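Local coordinates for protein Exo-beta-1,4-mannosidase (Rhizomucor miehei, PDB 4LYP) that probably removes mannose units from the non-reducing ends of beta-1,4-linked manno-oligosaccharides, as a secreted family 5 glycoside hydrolase with a TIM-barrel fold, at residues V39-A42 against G47-R50; Y55-A60 against V229-Q234. All coordinates share one frame; numbering follows the deposited sequence.

Interaction 1: V39-A42 against G47-R50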
loop_
_atom_site.group_PDB
_atom_site.type_symbol
_atom_site.label_atom_id
_atom_site.label_comp_id
_atom_site.label_asym_id
_atom_site.label_seq_id
_atom_site.Cartn_x
_atom_site.Cartn_y
_atom_site.Cartn_z
ATOM N N VAL A 39 11.416 3.836 13.538
ATOM C CA VAL A 39 10.806 5.105 13.073
ATOM C C VAL A 39 9.828 5.544 14.140
ATOM O O VAL A 39 9.062 4.736 14.688
ATOM C CB VAL A 39 10.118 4.890 11.704
ATOM C CG1 VAL A 39 9.489 6.209 11.258
ATOM C CG2 VAL A 39 11.085 4.381 10.687
ATOM N N LYS A 40 9.813 6.871 14.417
ATOM C CA LYS A 40 8.982 7.422 15.499
ATOM C C LYS A 40 8.279 8.643 14.955
ATOM O O LYS A 40 8.625 9.170 13.882
ATOM C CB LYS A 40 9.860 7.855 16.697
ATOM C CG LYS A 40 10.755 6.743 17.162
ATOM C CD LYS A 40 11.717 7.185 18.273
ATOM C CE LYS A 40 12.769 6.077 18.546
ATOM N NZ LYS A 40 13.814 5.967 17.408
ATOM N N ILE A 41 7.314 9.145 15.711
ATOM C CA ILE A 41 6.736 10.473 15.412
ATOM C C ILE A 41 7.618 11.490 16.163
ATOM O O ILE A 41 7.922 11.319 17.344
ATOM C CB ILE A 41 5.273 10.583 15.887
ATOM C CG1 ILE A 41 4.425 9.404 15.406
ATOM C CG2 ILE A 41 4.703 11.977 15.476
ATOM C CD1 ILE A 41 4.389 9.332 13.884
ATOM N N ALA A 42 8.006 12.536 15.469
ATOM C CA ALA A 42 8.636 13.658 16.149
ATOM C C ALA A 42 7.797 14.084 17.358
ATOM O O ALA A 42 6.576 14.136 17.299
ATOM C CB ALA A 42 8.770 14.808 15.217
ATOM N N GLY A 47 6.379 15.351 11.817
ATOM C CA GLY A 47 7.082 14.445 10.927
ATOM C C GLY A 47 7.477 13.221 11.672
ATOM O O GLY A 47 7.127 13.028 12.857
ATOM N N PHE A 48 8.213 12.380 10.952
ATOM C CA PHE A 48 8.810 11.171 11.509
ATOM C C PHE A 48 10.255 11.435 11.900
ATOM O O PHE A 48 10.873 12.397 11.385
ATOM C CB PHE A 48 8.817 10.031 10.481
ATOM C CG PHE A 48 7.458 9.698 9.969
ATOM C CD1 PHE A 48 6.517 9.054 10.787
ATOM C CD2 PHE A 48 7.077 9.962 8.656
ATOM C CE1 PHE A 48 5.245 8.730 10.357
ATOM C CE2 PHE A 48 5.828 9.636 8.201
ATOM C CZ PHE A 48 4.886 9.009 9.023
ATOM N N THR A 49 10.826 10.563 12.752
ATOM C CA THR A 49 12.263 10.559 13.017
ATOM C C THR A 49 12.744 9.142 12.909
ATOM O O THR A 49 12.003 8.183 13.088
ATOM C CB THR A 49 12.611 11.156 14.411
ATOM O OG1 THR A 49 12.134 10.318 15.445
ATOM C CG2 THR A 49 12.007 12.544 14.585
ATOM N N ARG A 50 14.054 9.016 12.695
ATOM C CA ARG A 50 14.753 7.721 12.743
ATOM C C ARG A 50 16.227 8.066 13.003
ATOM O O ARG A 50 16.722 9.051 12.381
ATOM C CB ARG A 50 14.603 6.933 11.415
ATOM C CG ARG A 50 14.976 5.475 11.627
ATOM C CD ARG A 50 15.007 4.734 10.297
ATOM N NE ARG A 50 15.102 3.289 10.563
ATOM C CZ ARG A 50 15.470 2.355 9.693
ATOM N NH1 ARG A 50 15.928 2.690 8.465
ATOM N NH2 ARG A 50 15.347 1.056 10.039
HETATM O O HOH W 1 14.647 8.788 16.282
HETATM O O HOH W 2 11.233 11.297 17.865
#

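Interaction 2: Y55-A60 against V229-Q234. With GAI (guanidine), chain D.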
loop_
_atom_site.group_PDB
_atom_site.type_symbol
_atom_site.label_atom_id
_atom_site.label_comp_id
_atom_site.label_asym_id
_atom_site.label_seq_id
_atom_site.Cartn_x
_atom_site.Cartn_y
_atom_site.Cartn_z
ATOM N N TYR A 55 12.863 12.033 9.280
ATOM C CA TYR A 55 12.780 10.910 8.343
ATOM C C TYR A 55 11.640 11.189 7.372
ATOM O O TYR A 55 10.475 11.311 7.774
ATOM C CB TYR A 55 12.568 9.614 9.144
ATOM C CG TYR A 55 12.541 8.350 8.321
ATOM C CD1 TYR A 55 13.760 7.860 7.801
ATOM C CD2 TYR A 55 11.413 7.598 8.093
ATOM C CE1 TYR A 55 13.809 6.683 7.055
ATOM C CE2 TYR A 55 11.428 6.419 7.402
ATOM C CZ TYR A 55 12.602 5.982 6.863
ATOM O OH TYR A 55 12.610 4.809 6.119
ATOM N N LEU A 56 11.963 11.376 6.093
ATOM C CA LEU A 56 10.981 11.572 5.034
ATOM C C LEU A 56 10.856 10.312 4.211
ATOM O O LEU A 56 11.780 9.528 4.011
ATOM C CB LEU A 56 11.340 12.775 4.164
ATOM C CG LEU A 56 11.187 14.154 4.861
ATOM C CD1 LEU A 56 11.694 15.248 3.951
ATOM C CD2 LEU A 56 9.737 14.494 5.117
ATOM N N ILE A 57 9.642 10.127 3.706
ATOM C CA ILE A 57 9.250 8.862 3.024
ATOM C C ILE A 57 9.454 8.945 1.508
ATOM O O ILE A 57 8.651 9.548 0.779
ATOM C CB ILE A 57 7.765 8.512 3.365
ATOM C CG1 ILE A 57 7.536 8.477 4.898
ATOM C CG2 ILE A 57 7.383 7.206 2.675
ATOM C CD1 ILE A 57 8.465 7.517 5.688
ATOM N N ARG A 58 10.564 8.334 1.087
ATOM C CA ARG A 58 10.902 8.200 -0.330
ATOM C C ARG A 58 10.364 6.850 -0.774
ATOM O O ARG A 58 11.111 5.854 -0.837
ATOM C CB ARG A 58 12.428 8.284 -0.496
ATOM C CG ARG A 58 12.985 9.675 -0.214
ATOM C CD ARG A 58 14.520 9.651 -0.232
ATOM N NE ARG A 58 15.102 9.094 0.990
ATOM C CZ ARG A 58 16.181 8.287 1.039
ATOM N NH1 ARG A 58 16.679 7.708 -0.042
ATOM N NH2 ARG A 58 16.747 8.066 2.232
ATOM N N GLY A 59 9.038 6.753 -0.952
ATOM C CA GLY A 59 8.409 5.463 -0.896
ATOM C C GLY A 59 7.926 4.920 -2.217
ATOM O O GLY A 59 7.727 5.613 -3.229
ATOM N N ALA A 60 7.669 3.604 -2.147
ATOM C CA ALA A 60 6.956 2.893 -3.251
ATOM C C ALA A 60 5.973 1.897 -2.650
ATOM O O ALA A 60 6.165 1.463 -1.485
ATOM C CB ALA A 60 7.930 2.112 -4.141
ATOM N N VAL A 229 13.303 -2.651 10.963
ATOM C CA VAL A 229 13.027 -2.511 9.525
ATOM C C VAL A 229 11.543 -2.224 9.292
ATOM O O VAL A 229 11.180 -1.622 8.282
ATOM C CB VAL A 229 13.509 -3.778 8.795
ATOM C CG1 VAL A 229 13.053 -3.795 7.346
ATOM C CG2 VAL A 229 15.052 -3.864 8.877
ATOM N N ILE A 230 10.660 -2.678 10.196
ATOM C CA ILE A 230 9.245 -2.364 10.094
ATOM C C ILE A 230 9.052 -0.947 10.638
ATOM O O ILE A 230 9.311 -0.708 11.832
ATOM C CB ILE A 230 8.430 -3.444 10.833
ATOM C CG1 ILE A 230 8.521 -4.748 10.035
ATOM C CG2 ILE A 230 6.975 -2.969 11.012
ATOM C CD1 ILE A 230 8.000 -5.953 10.789
ATOM N N MET A 231 8.560 -0.047 9.792
ATOM C CA MET A 231 8.175 1.299 10.192
ATOM C C MET A 231 6.847 1.289 10.915
ATOM O O MET A 231 6.655 2.000 11.929
ATOM C CB MET A 231 8.113 2.199 8.935
ATOM C CG MET A 231 7.387 3.507 9.240
ATOM S SD MET A 231 7.512 4.628 7.832
ATOM C CE MET A 231 6.155 5.765 8.162
ATOM N N SER A 232 5.867 0.627 10.338
ATOM C CA SER A 232 4.522 0.681 10.908
ATOM C C SER A 232 3.738 -0.588 10.627
ATOM O O SER A 232 3.996 -1.289 9.617
ATOM C CB SER A 232 3.748 1.923 10.412
ATOM O OG SER A 232 3.540 1.769 9.036
ATOM N N TRP A 233 2.775 -0.852 11.491
ATOM C CA TRP A 233 1.703 -1.842 11.243
ATOM C C TRP A 233 0.507 -1.062 10.778
ATOM O O TRP A 233 0.101 -0.090 11.412
ATOM C CB TRP A 233 1.326 -2.550 12.528
ATOM C CG TRP A 233 2.479 -3.344 13.062
ATOM C CD1 TRP A 233 3.318 -3.037 14.138
ATOM C CD2 TRP A 233 2.997 -4.579 12.521
ATOM N NE1 TRP A 233 4.312 -3.982 14.250
ATOM C CE2 TRP A 233 4.149 -4.937 13.294
ATOM C CE3 TRP A 233 2.586 -5.418 11.471
ATOM C CZ2 TRP A 233 4.884 -6.069 13.023
ATOM C CZ3 TRP A 233 3.327 -6.541 11.194
ATOM C CH2 TRP A 233 4.459 -6.874 11.980
ATOM N N GLN A 234 -0.076 -1.473 9.655
ATOM C CA GLN A 234 -1.234 -0.760 9.077
ATOM C C GLN A 234 -2.453 -1.647 9.158
ATOM O O GLN A 234 -2.402 -2.808 8.706
ATOM C CB GLN A 234 -0.910 -0.327 7.660
ATOM C CG GLN A 234 -2.086 0.365 6.984
ATOM C CD GLN A 234 -1.561 1.009 5.733
ATOM O OE1 GLN A 234 -1.497 0.347 4.666
ATOM N NE2 GLN A 234 -1.136 2.282 5.819
HETATM C C GAI D . 9.986 16.065 8.928
HETATM N N1 GAI D . 10.810 16.758 9.910
HETATM N N2 GAI D . 8.602 16.075 8.550
HETATM N N3 GAI D . 10.562 15.132 8.256
#

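Interaction 1: V39-A42 against G47-R50
Lys40 and Thr49 form an antiparallel hydrogen-bonded pair in the N-terminal beta hairpin, which packs at the end of the TIM barrel where strands such as 144-148 and 262-264 begin. Lys40 N donates to Thr49 O at 2.9 Å, and Thr49 N returns a bond to Lys40 O at 2.8 Å. Thr49 N stands above the carbonyl plane of Lys40, 36° out of it. Lys40 O also receives a CA-H contact from Phe48 and lies at the edge of the Phe48 ring, near its plane. A third backbone bond, Ala42 N to Gly47 O, joins the two arms just beyond the strand ends, beside the turn.

The side chains of Lys40 and Thr49 share one face of the hairpin. Thr49 CG2 packs on Ala42, 4.0 Å from Ala42 CB. On the barrel side, Ile41 CD1 reaches Phe48 CE1 at 3.7 Å. The chi1 of Ile41 (-50°) places CG1 beside its backbone N, and CD1 leads from there to the ring. Val39 CG1 meets Phe48 CB, while Val39 CG2 lies by the aliphatic chain of Arg50.

Phe48 continues inward onto Tyr55, Ile57 and Leu262, and its ring stands edge-to-face with Tyr287. Arg50 NE is bonded to Ala37 O. Lys40 NZ is held by Phe38 O and Glu35 O. Lys40 NZ also donates to a water at 3.1 Å, and the same water is hydrogen-bonded to Thr49 OG1.

Interaction 2: Y55-A60 against V229-Q234
Inside the TIM barrel, Met231 of strand 230-234 reaches across the interior to Ile57 and Tyr55 of strand 53-61. The two strands are not neighbours in the barrel wall. The CA atoms of Ile57 and Met231 are 10.5 Å apart, and side chains alone bridge them. Ile57 and Met231 meet tip to tip. Ile57 CD1 is 3.7 Å from Met231 SD and 3.8 Å from Met231 CE. Met231 can span the gap because its chain is extended: CG is anti to the backbone N (chi1 166°) and SD continues the line (chi2 173°). The sulfur also approaches the Tyr55 ring at its edge, near the ring plane, 4.3 Å from Tyr55 CE2. The contact is small, apolar and buried. The Tyr55 hydroxyl has a polar partner, as OH is hydrogen-bonded to Thr144 OG1 at the start of strand 144-148.

Leu56, between the two inward residues, faces the other side of the wall. Its CD2 lies 3.3 Å from N3 of a bound guanidine, a packing contact; the guanidine is hydrogen-bonded to Lys46 O.

Strands 95-99 and 144-148 lie between the two strands along the wall. Met231 also touches Thr144. On the outside, Leu56 packs against Leu440 and Val443 of helix 429-448.

Overall arrangement
The two contacts follow each other along the chain, with their centres about 10 Å apart. Interaction 1 closes locally in the hairpin; interaction 2 joins segments separated by 168 residues. Strands 48-50 and 53-61 are sequence neighbours and pair antiparallel, so the hairpin runs directly into the first barrel strand. Phe48 O is 2.9 Å from Tyr55 N, a probable hydrogen bond. Phe48 CZ packs on Met231 CE at 3.6 Å, so the two contacts touch through apolar side chains. Strand 230-234 then leads toward Glu238, which lines a second guanidine pocket.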